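Local atomic coordinates of capsid protein VP1 (Human polyomavirus 12, PDB entry 6Y5Z), a protein that probably assembles as disulfide-linked pentamers into the T=7 icosahedral capsid of the virus, and probably takes part in attachment to the host cell. Residues 238-243 / 266-271. Numbering follows the deposited sequence.
Sequences LFLSCC and FNVQLR
Leu240 lies over one face of the Phe266 ring, its CB 4.2 Å from the ring centroid and only 9° off the normal, a CH-pi contact. Leu240 CD1 covers the same face near CG, while its other methyl, CD2, touches Phe266 CD2 at 3.9 Å. The far rim belongs to the next two residues: Ser241 O approaches CZ of Phe266 at 3.6 Å, near the ring plane, and Cys242 sets CB and SG at the edge. The sulfur occupies the position between backbone N and carbonyl carbon (chi1 58°) and lies 5.3 Å from the Phe266 centroid, an edge-on sulfur-aromatic contact. Farther along, Leu238 and Val268 meet tip to tip, with Leu238 CD2 3.9 Å from Val268 CB; Leu238 CD1 also reaches Leu270 CD2. No hydrogen bond spans the gap, so the seam is held by apolar packing; the axes of segments 238-243 and 266-271 come no closer than 10.0 Å. Backbone bonds of 238-243 go instead to strands 66-71 and 124-131, and Val268 leans on Val92 of strand 83-96. Packing of inward-pointing side chains from two facing sheets typifies the buried core of a beta sandwich, here the jelly-roll of polyomavirus VP1.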
loop_
_atom_site.group_PDB
_atom_site.type_symbol
_atom_site.label_atom_id
_atom_site.label_comp_id
_atom_site.label_asym_id
_atom_site.label_seq_id
_atom_site.Cartn_x
_atom_site.Cartn_y
_atom_site.Cartn_z
ATOM N N LEU D 238 9.711 -21.443 26.587
ATOM C CA LEU D 238 9.295 -20.390 25.631
ATOM C C LEU D 238 8.708 -21.058 24.391
ATOM O O LEU D 238 9.375 -21.905 23.779
ATOM C CB LEU D 238 10.494 -19.522 25.273
ATOM C CG LEU D 238 10.201 -18.446 24.236
ATOM C CD1 LEU D 238 9.243 -17.419 24.813
ATOM C CD2 LEU D 238 11.501 -17.804 23.798
ATOM N N PHE D 239 7.463 -20.712 24.060
ATOM C CA PHE D 239 6.718 -21.333 22.938
ATOM C C PHE D 239 6.740 -20.417 21.712
ATOM O O PHE D 239 6.233 -19.285 21.751
ATOM C CB PHE D 239 5.304 -21.650 23.417
ATOM C CG PHE D 239 5.311 -22.692 24.514
ATOM C CD1 PHE D 239 5.623 -22.348 25.823
ATOM C CD2 PHE D 239 5.035 -24.013 24.210
ATOM C CE1 PHE D 239 5.656 -23.320 26.812
ATOM C CE2 PHE D 239 5.038 -24.980 25.204
ATOM C CZ PHE D 239 5.347 -24.625 26.498
ATOM N N LEU D 240 7.306 -20.926 20.624
ATOM C CA LEU D 240 7.409 -20.215 19.337
ATOM C C LEU D 240 6.590 -20.988 18.325
ATOM O O LEU D 240 6.654 -22.231 18.304
ATOM C CB LEU D 240 8.853 -20.154 18.867
ATOM C CG LEU D 240 9.858 -19.634 19.890
ATOM C CD1 LEU D 240 11.272 -19.721 19.331
ATOM C CD2 LEU D 240 9.517 -18.213 20.284
ATOM N N SER D 241 5.867 -20.270 17.483
ATOM C CA SER D 241 4.958 -20.843 16.460
ATOM C C SER D 241 5.082 -20.005 15.189
ATOM O O SER D 241 5.264 -18.808 15.349
ATOM C CB SER D 241 3.539 -20.816 16.943
ATOM O OG SER D 241 3.385 -21.481 18.188
ATOM N N CYS D 242 4.938 -20.599 14.014
ATOM C CA CYS D 242 4.897 -19.779 12.779
ATOM C C CYS D 242 4.386 -20.603 11.608
ATOM O O CYS D 242 4.299 -21.835 11.695
ATOM C CB CYS D 242 6.257 -19.179 12.472
ATOM S SG CYS D 242 7.593 -20.385 12.278
ATOM N N CYS D 243 4.068 -19.902 10.528
ATOM C CA CYS D 243 3.929 -20.473 9.180
ATOM C C CYS D 243 4.249 -19.348 8.203
ATOM O O CYS D 243 3.824 -18.203 8.446
ATOM C CB CYS D 243 2.526 -21.018 8.971
ATOM S SG CYS D 243 2.376 -21.899 7.403
ATOM N N PHE D 266 13.809 -16.242 15.214
ATOM C CA PHE D 266 13.300 -15.551 16.416
ATOM C C PHE D 266 14.475 -15.213 17.316
ATOM O O PHE D 266 15.306 -16.105 17.575
ATOM C CB PHE D 266 12.350 -16.416 17.242
ATOM C CG PHE D 266 11.077 -16.853 16.559
ATOM C CD1 PHE D 266 11.068 -17.874 15.611
ATOM C CD2 PHE D 266 9.866 -16.307 16.939
ATOM C CE1 PHE D 266 9.879 -18.301 15.042
ATOM C CE2 PHE D 266 8.678 -16.742 16.372
ATOM C CZ PHE D 266 8.684 -17.753 15.437
ATOM N N ASN D 267 14.525 -13.977 17.813
ATOM C CA ASN D 267 15.422 -13.614 18.939
ATOM C C ASN D 267 14.552 -12.911 19.965
ATOM O O ASN D 267 14.153 -11.762 19.726
ATOM C CB ASN D 267 16.610 -12.757 18.509
ATOM C CG ASN D 267 17.608 -12.584 19.638
ATOM O OD1 ASN D 267 17.235 -12.595 20.796
ATOM N ND2 ASN D 267 18.888 -12.528 19.323
ATOM N N VAL D 268 14.263 -13.611 21.049
ATOM C CA VAL D 268 13.326 -13.135 22.103
ATOM C C VAL D 268 14.128 -12.629 23.288
ATOM O O VAL D 268 15.019 -13.366 23.793
ATOM C CB VAL D 268 12.333 -14.229 22.521
ATOM C CG1 VAL D 268 11.368 -13.740 23.591
ATOM C CG2 VAL D 268 11.577 -14.747 21.311
ATOM N N GLN D 269 13.825 -11.409 23.715
ATOM C CA GLN D 269 14.410 -10.820 24.939
ATOM C C GLN D 269 13.501 -11.174 26.111
ATOM O O GLN D 269 12.287 -10.895 26.039
ATOM C CB GLN D 269 14.529 -9.306 24.802
ATOM C CG GLN D 269 15.077 -8.663 26.053
ATOM C CD GLN D 269 15.259 -7.179 25.846
ATOM O OE1 GLN D 269 14.425 -6.379 26.267
ATOM N NE2 GLN D 269 16.312 -6.814 25.127
ATOM N N LEU D 270 14.056 -11.809 27.137
ATOM C CA LEU D 270 13.276 -12.154 28.344
ATOM C C LEU D 270 13.867 -11.479 29.566
ATOM O O LEU D 270 15.078 -11.230 29.618
ATOM C CB LEU D 270 13.208 -13.668 28.523
ATOM C CG LEU D 270 12.565 -14.361 27.319
ATOM C CD1 LEU D 270 13.590 -15.088 26.493
ATOM C CD2 LEU D 270 11.441 -15.272 27.727
ATOM N N ARG D 271 13.007 -11.225 30.534
ATOM C CA ARG D 271 13.428 -10.658 31.830
ATOM C C ARG D 271 12.740 -11.427 32.949
ATOM O O ARG D 271 11.634 -11.988 32.768
ATOM C CB ARG D 271 13.136 -9.158 31.875
ATOM C CG ARG D 271 11.660 -8.836 31.996
ATOM C CD ARG D 271 11.433 -7.335 31.974
ATOM N NE ARG D 271 10.014 -7.073 31.852
ATOM C CZ ARG D 271 9.488 -5.923 31.442
ATOM N NH1 ARG D 271 10.272 -4.898 31.170
ATOM N NH2 ARG D 271 8.179 -5.785 31.359
#